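Local structure of fructose-1,6-bisphosphatase/inositol-1-monophosphatase (2P3N) at residues N61-E66 / I197-I202; R74-D79 / L98-N103; G104-G109 / A204-V209. The protein hydrolyses phosphate monoesters, including fructose 1,6-bisphosphate at its 1-phosphate and inositol 1-phosphates with preference for the D isomer, in a magnesium-dependent reaction. One frame throughout, in Å; residues are numbered along the deposited sequence.

Contact 1: N61-E66 / I197-I202; sequences NIMAEE and INPWDI. With MG (magnesium ion), chain E.
Trp200 holds CG in the crowded position between its backbone N and carbonyl carbon (chi1 49°), which turns the indole at the start of helix 199-211 toward the end of strand 61-64; Glu65, with CG anti to the backbone N (chi1 164°) and an extended chain, crosses that ring at about a right angle. The pair borders the magnesium site of the inositol monophosphatase fold. CB of Glu65 sits over the indole face in a CH-pi contact, 3.5 Å from the centroid of the five-membered ring of Trp200 and 13° off its normal. CB of Asn198 covers the opposite face, so the indole is sandwiched. At the ring edge comes Met63, whose chain is bent at chi2 and chi3: its SD lies 3.7 Å from Trp200 CE3, a Met-aromatic contact made near the ring plane, and its CE rests 3.5 Å from CG of Pro199. Beyond CB, Glu65 runs on to the metal, with OE1 2.1 Å from MG; Asp79, through OD2, and Ile81, through its backbone O, complete the protein ligands. Asn198 N gives a hydrogen bond to the anti lone pair of OD2 of Asp201, which probably binds a second magnesium as in relatives. Asp201 OD1 lies close to Asp79 OD1, like charges that a bound cation would be expected to stabilise. A single water joins the two segments: it lies in the indole plane, accepts from Trp200 NE1 at 3.3 Å, and donates to Glu65 OE2 at 3.1 Å and to Asp201 OD1 at 2.5 Å.

Contact 2: R74-D79 / L98-N103; sequences RLWIID and LAYVEN. With MG (magnesium ion), chain E.
Tyr100, Leu98 and Trp76 bury the most surface where strands 74-79 and 95-102 run antiparallel as neighbours in the large mixed sheet of the inositol monophosphatase fold. Tyr100 and Trp76 form a non-hydrogen-bonded pair, and their rings lie on the same face of the sheet. With CG anti to the backbone N (chi1 175°), Tyr100 leans across toward strand 74-79 and turns the edge of its ring to the indole face: the planes meet at 55°, and CD1 of Tyr100 stands 3.5 Å from CE2 of Trp76, offset toward the indole rim. CG of Leu98 lies at the edge of the same indole, in its plane, and CD2 of Leu98 comes within 3.8 Å of Trp76 CZ3. Its other methyl, CD1, is pressed alongside Ile78, 3.4 Å from Ile78 CG1, a tight carbon contact. Helices 2-21 and 40-56 cover this face, and Glu60 accepts a hydrogen bond from Trp76 NE1. On the reverse face Leu75, Ile77, Ala99 and Val101 alternate with them; CD1 of Ile77 meets CG2 of Val101, and Ala203 and Trp200 of helix 199-211 pack against Ile77. Four backbone bonds fix the register, two at Leu75-Val101 and two at Ile77-Ala99; the straightest runs from Ala99 N to Ile77 O at 3.0 Å with 169° at the hydrogen. At the far end of strand 74-79 Asp79 leaves the pairing, and its OD2 binds MG at 2.2 Å. At the other end the Tyr100 hydroxyl lies beside the aliphatic part of Arg74, 3.1 Å from its CG, and donates in the ring plane to the anti lone pair of Glu102 OE1 at 2.6 Å.

Contact 3: G104-G109 / A204-V209; sequences GEVKLG and AGLIIV
Ala204 opens the helical segment by setting its CB 3.9 Å from CA of Gly109, where helix and strand backbones come closest, their CA atoms 4.0 Å apart. The bare backbone of Gly109 permits this approach, since a CB there would point into Ala204 O and Ile207 CG2. Leu206 swings its end back toward the strand, so that CD2 approaches CG2 of Val106 loosely at 4.3 Å. Ile207 carries the contact. Its CG1 is anti to the backbone N (chi1 -177°) and its chain is extended, which places its two arms on different parts of the strand. CG2, the branch in the crowded position, lies 3.6 Å from Val106 CG1 and equally near Gly109 N. CD1 reaches further, 3.5 Å from Val106 O and equally close to Lys107 O. Val106 answers with CG1 anti to its own backbone N, and the two side chains cross obliquely. Ile208 adds a lighter touch at the end, its CD1 4.0 Å from Gly109 O. No hydrogen bond links the segments, so the join is apolar packing, with Ile207 CD1 lying on the peptide groups of Val106 and Lys107. Lys107 and Leu108 both face Tyr100 of the adjacent strand and make a classic beta bulge beside Ile207 CD1. The axes of segments 105-109 and 204-209 stand 94° apart, so the helix runs across the strand. On its other side Leu206 touches Phe231 and Val216 of the second sheet, which places this helix in the middle layer of the alpha-beta-alpha-beta-alpha sandwich of the inositol monophosphatase family.

Overall arrangement
All three contacts are largely buried, and all reach the same large mixed sheet; contact 2 alone has an exposed margin, at Arg74. Contact 2 is the strand-to-strand pairing within that sheet, whereas contacts 1 and 3 use successive parts of helix 199-211, packed on the face that carries Ile77 and Ala99. Strand 61-64 joins contact 1 to contact 2 through Met63 O and Ile78 N, and Tyr100 joins contact 2 to strand 105-113 of contact 3. Chemistry changes along the helix: in contact 1 its start meets Glu65, which shares the magnesium with Asp79 of contact 2, while contact 3, further along, relies on aliphatic packing.

Contact 1: N61-E66 / I197-I202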
loop_
_atom_site.group_PDB
_atom_site.type_symbol
_atom_site.label_atom_id
_atom_site.label_comp_id
_atom_site.label_asym_id
_atom_site.label_seq_id
_atom_site.Cartn_x
_atom_site.Cartn_y
_atom_site.Cartn_z
ATOM N N ASN A 61 -6.273 21.958 -26.286
ATOM C CA ASN A 61 -5.501 22.858 -25.443
ATOM C C ASN A 61 -5.174 22.382 -24.045
ATOM O O ASN A 61 -5.831 21.497 -23.504
ATOM C CB ASN A 61 -6.180 24.222 -25.389
ATOM C CG ASN A 61 -6.114 24.947 -26.719
ATOM O OD1 ASN A 61 -6.861 24.638 -27.647
ATOM N ND2 ASN A 61 -5.193 25.900 -26.825
ATOM N N ILE A 62 -4.137 22.987 -23.473
ATOM C CA ILE A 62 -3.671 22.646 -22.140
ATOM C C ILE A 62 -3.514 23.885 -21.289
ATOM O O ILE A 62 -3.037 24.916 -21.749
ATOM C CB ILE A 62 -2.295 21.922 -22.182
ATOM C CG1 ILE A 62 -2.470 20.473 -22.630
ATOM C CG2 ILE A 62 -1.622 22.001 -20.820
ATOM C CD1 ILE A 62 -1.234 19.634 -22.490
ATOM N N MET A 63 -3.940 23.783 -20.043
ATOM C CA MET A 63 -3.792 24.877 -19.108
ATOM C C MET A 63 -3.174 24.176 -17.914
ATOM O O MET A 63 -3.844 23.426 -17.208
ATOM C CB MET A 63 -5.140 25.486 -18.733
ATOM C CG MET A 63 -5.001 26.829 -18.044
ATOM S SD MET A 63 -6.020 26.965 -16.576
ATOM C CE MET A 63 -7.612 27.020 -17.346
ATOM N N ALA A 64 -1.879 24.397 -17.724
ATOM C CA ALA A 64 -1.144 23.771 -16.638
ATOM C C ALA A 64 -0.572 24.831 -15.696
ATOM O O ALA A 64 -0.054 25.865 -16.138
ATOM C CB ALA A 64 -0.022 22.877 -17.218
ATOM N N GLU A 65 -0.685 24.578 -14.394
ATOM C CA GLU A 65 -0.199 25.519 -13.399
ATOM C C GLU A 65 1.140 26.131 -13.762
ATOM O O GLU A 65 1.255 27.333 -13.951
ATOM C CB GLU A 65 -0.078 24.848 -12.032
ATOM C CG GLU A 65 0.762 25.658 -11.076
ATOM C CD GLU A 65 0.512 25.313 -9.643
ATOM O OE1 GLU A 65 0.438 24.104 -9.337
ATOM O OE2 GLU A 65 0.400 26.251 -8.827
ATOM N N GLU A 66 2.152 25.285 -13.860
ATOM C CA GLU A 66 3.490 25.737 -14.165
ATOM C C GLU A 66 3.719 26.203 -15.600
ATOM O O GLU A 66 4.365 25.506 -16.380
ATOM C CB GLU A 66 4.483 24.628 -13.817
ATOM C CG GLU A 66 5.146 24.781 -12.456
ATOM C CD GLU A 66 4.169 24.731 -11.312
ATOM O OE1 GLU A 66 3.601 23.649 -11.067
ATOM O OE2 GLU A 66 3.969 25.774 -10.658
ATOM N N ILE A 197 -8.197 30.787 -5.741
ATOM C CA ILE A 197 -7.557 29.603 -6.305
ATOM C C ILE A 197 -7.719 29.595 -7.830
ATOM O O ILE A 197 -8.644 30.203 -8.363
ATOM C CB ILE A 197 -8.183 28.314 -5.721
ATOM C CG1 ILE A 197 -9.589 28.094 -6.293
ATOM C CG2 ILE A 197 -8.258 28.416 -4.207
ATOM C CD1 ILE A 197 -10.560 29.190 -5.984
ATOM N N ASN A 198 -6.820 28.919 -8.539
ATOM C CA ASN A 198 -6.931 28.863 -9.991
ATOM C C ASN A 198 -7.724 27.630 -10.388
ATOM O O ASN A 198 -7.933 26.731 -9.578
ATOM C CB ASN A 198 -5.552 28.832 -10.635
ATOM C CG ASN A 198 -4.679 29.973 -10.180
ATOM O OD1 ASN A 198 -4.000 29.879 -9.156
ATOM N ND2 ASN A 198 -4.700 31.069 -10.928
ATOM N N PRO A 199 -8.179 27.569 -11.645
ATOM C CA PRO A 199 -8.955 26.406 -12.072
ATOM C C PRO A 199 -8.263 25.057 -12.005
ATOM O O PRO A 199 -8.939 24.032 -12.018
ATOM C CB PRO A 199 -9.392 26.777 -13.495
ATOM C CG PRO A 199 -8.341 27.712 -13.948
ATOM C CD PRO A 199 -8.102 28.564 -12.724
ATOM N N TRP A 200 -6.933 25.029 -11.934
ATOM C CA TRP A 200 -6.249 23.729 -11.877
ATOM C C TRP A 200 -6.317 23.098 -10.498
ATOM O O TRP A 200 -6.036 21.904 -10.338
ATOM C CB TRP A 200 -4.786 23.837 -12.334
ATOM C CG TRP A 200 -3.989 24.939 -11.723
ATOM C CD1 TRP A 200 -3.427 24.967 -10.478
ATOM C CD2 TRP A 200 -3.632 26.167 -12.353
ATOM N NE1 TRP A 200 -2.734 26.139 -10.296
ATOM C CE2 TRP A 200 -2.845 26.895 -11.434
ATOM C CE3 TRP A 200 -3.902 26.725 -13.610
ATOM C CZ2 TRP A 200 -2.322 28.151 -11.730
ATOM C CZ3 TRP A 200 -3.381 27.970 -13.906
ATOM C CH2 TRP A 200 -2.597 28.672 -12.967
ATOM N N ASP A 201 -6.704 23.912 -9.514
ATOM C CA ASP A 201 -6.846 23.482 -8.132
ATOM C C ASP A 201 -8.245 22.924 -7.894
ATOM O O ASP A 201 -8.433 22.091 -7.009
ATOM C CB ASP A 201 -6.631 24.662 -7.168
ATOM C CG ASP A 201 -5.221 25.210 -7.206
ATOM O OD1 ASP A 201 -4.265 24.451 -6.913
ATOM O OD2 ASP A 201 -5.072 26.412 -7.520
ATOM N N ILE A 202 -9.223 23.369 -8.684
ATOM C CA ILE A 202 -10.599 22.924 -8.479
ATOM C C ILE A 202 -11.395 22.311 -9.635
ATOM O O ILE A 202 -12.503 21.829 -9.417
ATOM C CB ILE A 202 -11.448 24.077 -7.873
ATOM C CG1 ILE A 202 -11.255 25.369 -8.674
ATOM C CG2 ILE A 202 -11.043 24.316 -6.438
ATOM C CD1 ILE A 202 -11.909 25.362 -10.047
HETATM MG MG MG E . 0.616 22.522 -7.967
HETATM O O HOH W 1 -2.155 25.854 -7.066
HETATM O O HOH W 2 2.445 21.994 -9.190
HETATM O O HOH W 3 1.775 23.591 -6.841
HETATM O O HOH W 4 -0.789 23.503 -6.736
#

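Contact 2: R74-D79 / L98-N103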
loop_
_atom_site.group_PDB
_atom_site.type_symbol
_atom_site.label_atom_id
_atom_site.label_comp_id
_atom_site.label_asym_id
_atom_site.label_seq_id
_atom_site.Cartn_x
_atom_site.Cartn_y
_atom_site.Cartn_z
ATOM N N ARG A 74 -11.810 22.691 -25.880
ATOM C CA ARG A 74 -11.342 21.364 -25.511
ATOM C C ARG A 74 -10.040 21.628 -24.776
ATOM O O ARG A 74 -8.960 21.638 -25.371
ATOM C CB ARG A 74 -11.129 20.514 -26.770
ATOM C CG ARG A 74 -12.453 20.177 -27.428
ATOM C CD ARG A 74 -12.338 19.586 -28.825
ATOM N NE ARG A 74 -11.853 18.213 -28.838
ATOM C CZ ARG A 74 -12.335 17.255 -29.627
ATOM N NH1 ARG A 74 -13.333 17.508 -30.467
ATOM N NH2 ARG A 74 -11.801 16.040 -29.593
ATOM N N LEU A 75 -10.166 21.866 -23.474
ATOM C CA LEU A 75 -9.022 22.194 -22.634
ATOM C C LEU A 75 -8.778 21.263 -21.440
ATOM O O LEU A 75 -9.678 21.017 -20.634
ATOM C CB LEU A 75 -9.182 23.628 -22.113
ATOM C CG LEU A 75 -8.066 24.188 -21.228
ATOM C CD1 LEU A 75 -6.975 24.800 -22.100
ATOM C CD2 LEU A 75 -8.639 25.231 -20.276
ATOM N N TRP A 76 -7.548 20.765 -21.323
ATOM C CA TRP A 76 -7.165 19.898 -20.210
ATOM C C TRP A 76 -6.481 20.762 -19.146
ATOM O O TRP A 76 -5.478 21.425 -19.421
ATOM C CB TRP A 76 -6.177 18.821 -20.669
ATOM C CG TRP A 76 -6.680 17.866 -21.716
ATOM C CD1 TRP A 76 -6.829 18.109 -23.055
ATOM C CD2 TRP A 76 -7.021 16.484 -21.522
ATOM N NE1 TRP A 76 -7.230 16.964 -23.707
ATOM C CE2 TRP A 76 -7.357 15.953 -22.790
ATOM C CE3 TRP A 76 -7.075 15.641 -20.397
ATOM C CZ2 TRP A 76 -7.738 14.613 -22.966
ATOM C CZ3 TRP A 76 -7.458 14.305 -20.578
ATOM C CH2 TRP A 76 -7.782 13.809 -21.854
ATOM N N ILE A 77 -7.011 20.766 -17.930
ATOM C CA ILE A 77 -6.391 21.561 -16.878
ATOM C C ILE A 77 -5.558 20.659 -15.974
ATOM O O ILE A 77 -6.051 19.692 -15.384
ATOM C CB ILE A 77 -7.436 22.333 -16.071
ATOM C CG1 ILE A 77 -8.333 23.126 -17.035
ATOM C CG2 ILE A 77 -6.737 23.276 -15.117
ATOM C CD1 ILE A 77 -9.328 24.032 -16.357
ATOM N N ILE A 78 -4.284 21.007 -15.864
ATOM C CA ILE A 78 -3.322 20.210 -15.120
ATOM C C ILE A 78 -2.643 20.873 -13.945
ATOM O O ILE A 78 -2.190 22.006 -14.030
ATOM C CB ILE A 78 -2.202 19.749 -16.083
ATOM C CG1 ILE A 78 -2.822 18.969 -17.242
ATOM C CG2 ILE A 78 -1.134 18.958 -15.333
ATOM C CD1 ILE A 78 -1.939 18.919 -18.466
ATOM N N ASP A 79 -2.587 20.157 -12.836
ATOM C CA ASP A 79 -1.851 20.641 -11.690
ATOM C C ASP A 79 -0.856 19.510 -11.439
ATOM O O ASP A 79 -1.209 18.463 -10.888
ATOM C CB ASP A 79 -2.734 20.875 -10.466
ATOM C CG ASP A 79 -1.983 21.603 -9.351
ATOM O OD1 ASP A 79 -2.619 22.269 -8.505
ATOM O OD2 ASP A 79 -0.741 21.506 -9.324
ATOM N N LEU A 98 -6.076 16.291 -12.977
ATOM C CA LEU A 98 -6.333 16.391 -14.411
ATOM C C LEU A 98 -7.824 16.488 -14.704
ATOM O O LEU A 98 -8.565 15.530 -14.486
ATOM C CB LEU A 98 -5.773 15.172 -15.161
ATOM C CG LEU A 98 -5.892 15.272 -16.688
ATOM C CD1 LEU A 98 -5.062 16.466 -17.179
ATOM C CD2 LEU A 98 -5.391 13.999 -17.348
ATOM N N ALA A 99 -8.261 17.644 -15.192
ATOM C CA ALA A 99 -9.663 17.834 -15.548
ATOM C C ALA A 99 -9.739 18.083 -17.044
ATOM O O ALA A 99 -8.847 18.714 -17.610
ATOM C CB ALA A 99 -10.255 19.028 -14.797
ATOM N N TYR A 100 -10.778 17.562 -17.690
ATOM C CA TYR A 100 -10.962 17.808 -19.117
ATOM C C TYR A 100 -12.218 18.648 -19.313
ATOM O O TYR A 100 -13.340 18.154 -19.237
ATOM C CB TYR A 100 -11.098 16.526 -19.935
ATOM C CG TYR A 100 -11.410 16.849 -21.383
ATOM C CD1 TYR A 100 -10.470 17.499 -22.192
ATOM C CD2 TYR A 100 -12.675 16.595 -21.915
ATOM C CE1 TYR A 100 -10.788 17.892 -23.489
ATOM C CE2 TYR A 100 -13.003 16.982 -23.208
ATOM C CZ TYR A 100 -12.059 17.631 -23.988
ATOM O OH TYR A 100 -12.402 18.027 -25.259
ATOM N N VAL A 101 -11.994 19.927 -19.576
ATOM C CA VAL A 101 -13.049 20.896 -19.770
ATOM C C VAL A 101 -13.389 21.020 -21.249
ATOM O O VAL A 101 -12.501 21.153 -22.093
ATOM C CB VAL A 101 -12.593 22.268 -19.237
ATOM C CG1 VAL A 101 -13.735 23.232 -19.209
ATOM C CG2 VAL A 101 -12.011 22.106 -17.857
ATOM N N GLU A 102 -14.675 20.950 -21.565
ATOM C CA GLU A 102 -15.118 21.105 -22.941
ATOM C C GLU A 102 -16.136 22.235 -22.970
ATOM O O GLU A 102 -17.105 22.237 -22.208
ATOM C CB GLU A 102 -15.733 19.814 -23.478
ATOM C CG GLU A 102 -16.042 19.874 -24.967
ATOM C CD GLU A 102 -16.022 18.512 -25.631
ATOM O OE1 GLU A 102 -14.989 17.810 -25.515
ATOM O OE2 GLU A 102 -17.027 18.146 -26.278
ATOM N N ASN A 103 -15.894 23.207 -23.840
ATOM C CA ASN A 103 -16.778 24.349 -23.946
ATOM C C ASN A 103 -16.948 24.913 -22.548
ATOM O O ASN A 103 -18.064 25.200 -22.112
ATOM C CB ASN A 103 -18.135 23.926 -24.498
ATOM C CG ASN A 103 -18.043 23.359 -25.901
ATOM O OD1 ASN A 103 -18.990 22.729 -26.377
ATOM N ND2 ASN A 103 -16.912 23.579 -26.574
HETATM MG MG MG E . 0.616 22.522 -7.967
HETATM O O HOH W 4 -0.789 23.503 -6.736
HETATM O O HOH W 3 1.775 23.591 -6.841
HETATM O O HOH W 2 2.445 21.994 -9.190
#

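Contact 3: G104-G109 / A204-V209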
loop_
_atom_site.group_PDB
_atom_site.type_symbol
_atom_site.label_atom_id
_atom_site.label_comp_id
_atom_site.label_asym_id
_atom_site.label_seq_id
_atom_site.Cartn_x
_atom_site.Cartn_y
_atom_site.Cartn_z
ATOM N N GLY A 104 -15.829 25.051 -21.840
ATOM C CA GLY A 104 -15.867 25.596 -20.497
ATOM C C GLY A 104 -16.577 24.709 -19.500
ATOM O O GLY A 104 -16.821 25.122 -18.364
ATOM N N GLU A 105 -16.900 23.483 -19.905
ATOM C CA GLU A 105 -17.590 22.563 -19.005
ATOM C C GLU A 105 -16.743 21.365 -18.623
ATOM O O GLU A 105 -16.280 20.625 -19.491
ATOM C CB GLU A 105 -18.878 22.051 -19.645
ATOM C CG GLU A 105 -19.829 23.142 -20.107
ATOM C CD GLU A 105 -21.178 22.584 -20.489
ATOM O OE1 GLU A 105 -21.930 22.180 -19.574
ATOM O OE2 GLU A 105 -21.476 22.534 -21.702
ATOM N N VAL A 106 -16.554 21.171 -17.321
ATOM C CA VAL A 106 -15.771 20.041 -16.825
ATOM C C VAL A 106 -16.516 18.745 -17.152
ATOM O O VAL A 106 -17.604 18.492 -16.636
ATOM C CB VAL A 106 -15.546 20.145 -15.298
ATOM C CG1 VAL A 106 -14.644 19.025 -14.822
ATOM C CG2 VAL A 106 -14.932 21.484 -14.959
ATOM N N LYS A 107 -15.921 17.936 -18.022
ATOM C CA LYS A 107 -16.515 16.669 -18.447
ATOM C C LYS A 107 -15.879 15.468 -17.751
ATOM O O LYS A 107 -16.453 14.380 -17.719
ATOM C CB LYS A 107 -16.364 16.495 -19.971
ATOM C CG LYS A 107 -17.029 17.584 -20.798
ATOM C CD LYS A 107 -18.494 17.775 -20.383
ATOM C CE LYS A 107 -19.097 19.036 -21.005
ATOM N NZ LYS A 107 -20.506 19.282 -20.563
ATOM N N LEU A 108 -14.699 15.679 -17.182
ATOM C CA LEU A 108 -13.962 14.604 -16.543
ATOM C C LEU A 108 -12.998 15.168 -15.509
ATOM O O LEU A 108 -12.440 16.243 -15.691
ATOM C CB LEU A 108 -13.197 13.850 -17.636
ATOM C CG LEU A 108 -12.264 12.661 -17.422
ATOM C CD1 LEU A 108 -11.806 12.193 -18.791
ATOM C CD2 LEU A 108 -11.061 13.029 -16.558
ATOM N N GLY A 109 -12.805 14.434 -14.422
ATOM C CA GLY A 109 -11.891 14.877 -13.390
ATOM C C GLY A 109 -11.214 13.700 -12.712
ATOM O O GLY A 109 -11.826 12.661 -12.487
ATOM N N ALA A 204 -11.038 19.500 -11.275
ATOM C CA ALA A 204 -11.286 18.078 -11.116
ATOM C C ALA A 204 -12.147 17.833 -9.899
ATOM O O ALA A 204 -13.075 17.036 -9.945
ATOM C CB ALA A 204 -9.977 17.329 -10.993
ATOM N N GLY A 205 -11.842 18.529 -8.812
ATOM C CA GLY A 205 -12.610 18.355 -7.591
ATOM C C GLY A 205 -14.043 18.832 -7.720
ATOM O O GLY A 205 -14.898 18.507 -6.898
ATOM N N LEU A 206 -14.309 19.599 -8.767
ATOM C CA LEU A 206 -15.640 20.125 -8.988
ATOM C C LEU A 206 -16.616 19.081 -9.531
ATOM O O LEU A 206 -17.707 18.913 -8.985
ATOM C CB LEU A 206 -15.574 21.320 -9.932
ATOM C CG LEU A 206 -16.910 22.020 -10.148
ATOM C CD1 LEU A 206 -16.724 23.522 -10.059
ATOM C CD2 LEU A 206 -17.483 21.611 -11.491
ATOM N N ILE A 207 -16.236 18.378 -10.594
ATOM C CA ILE A 207 -17.123 17.374 -11.159
ATOM C C ILE A 207 -17.234 16.158 -10.248
ATOM O O ILE A 207 -18.251 15.467 -10.240
ATOM C CB ILE A 207 -16.657 16.927 -12.575
ATOM C CG1 ILE A 207 -17.672 15.935 -13.160
ATOM C CG2 ILE A 207 -15.265 16.312 -12.516
ATOM C CD1 ILE A 207 -17.503 15.653 -14.644
ATOM N N ILE A 208 -16.188 15.907 -9.469
ATOM C CA ILE A 208 -16.173 14.773 -8.552
ATOM C C ILE A 208 -17.142 14.976 -7.394
ATOM O O ILE A 208 -17.761 14.020 -6.929
ATOM C CB ILE A 208 -14.757 14.525 -7.989
ATOM C CG1 ILE A 208 -13.861 13.958 -9.089
ATOM C CG2 ILE A 208 -14.823 13.575 -6.799
ATOM C CD1 ILE A 208 -12.394 13.971 -8.743
ATOM N N VAL A 209 -17.275 16.213 -6.925
ATOM C CA VAL A 209 -18.194 16.501 -5.829
ATOM C C VAL A 209 -19.650 16.451 -6.297
ATOM O O VAL A 209 -20.500 15.874 -5.638
ATOM C CB VAL A 209 -17.929 17.882 -5.220
ATOM C CG1 VAL A 209 -18.930 18.149 -4.116
ATOM C CG2 VAL A 209 -16.519 17.948 -4.676
#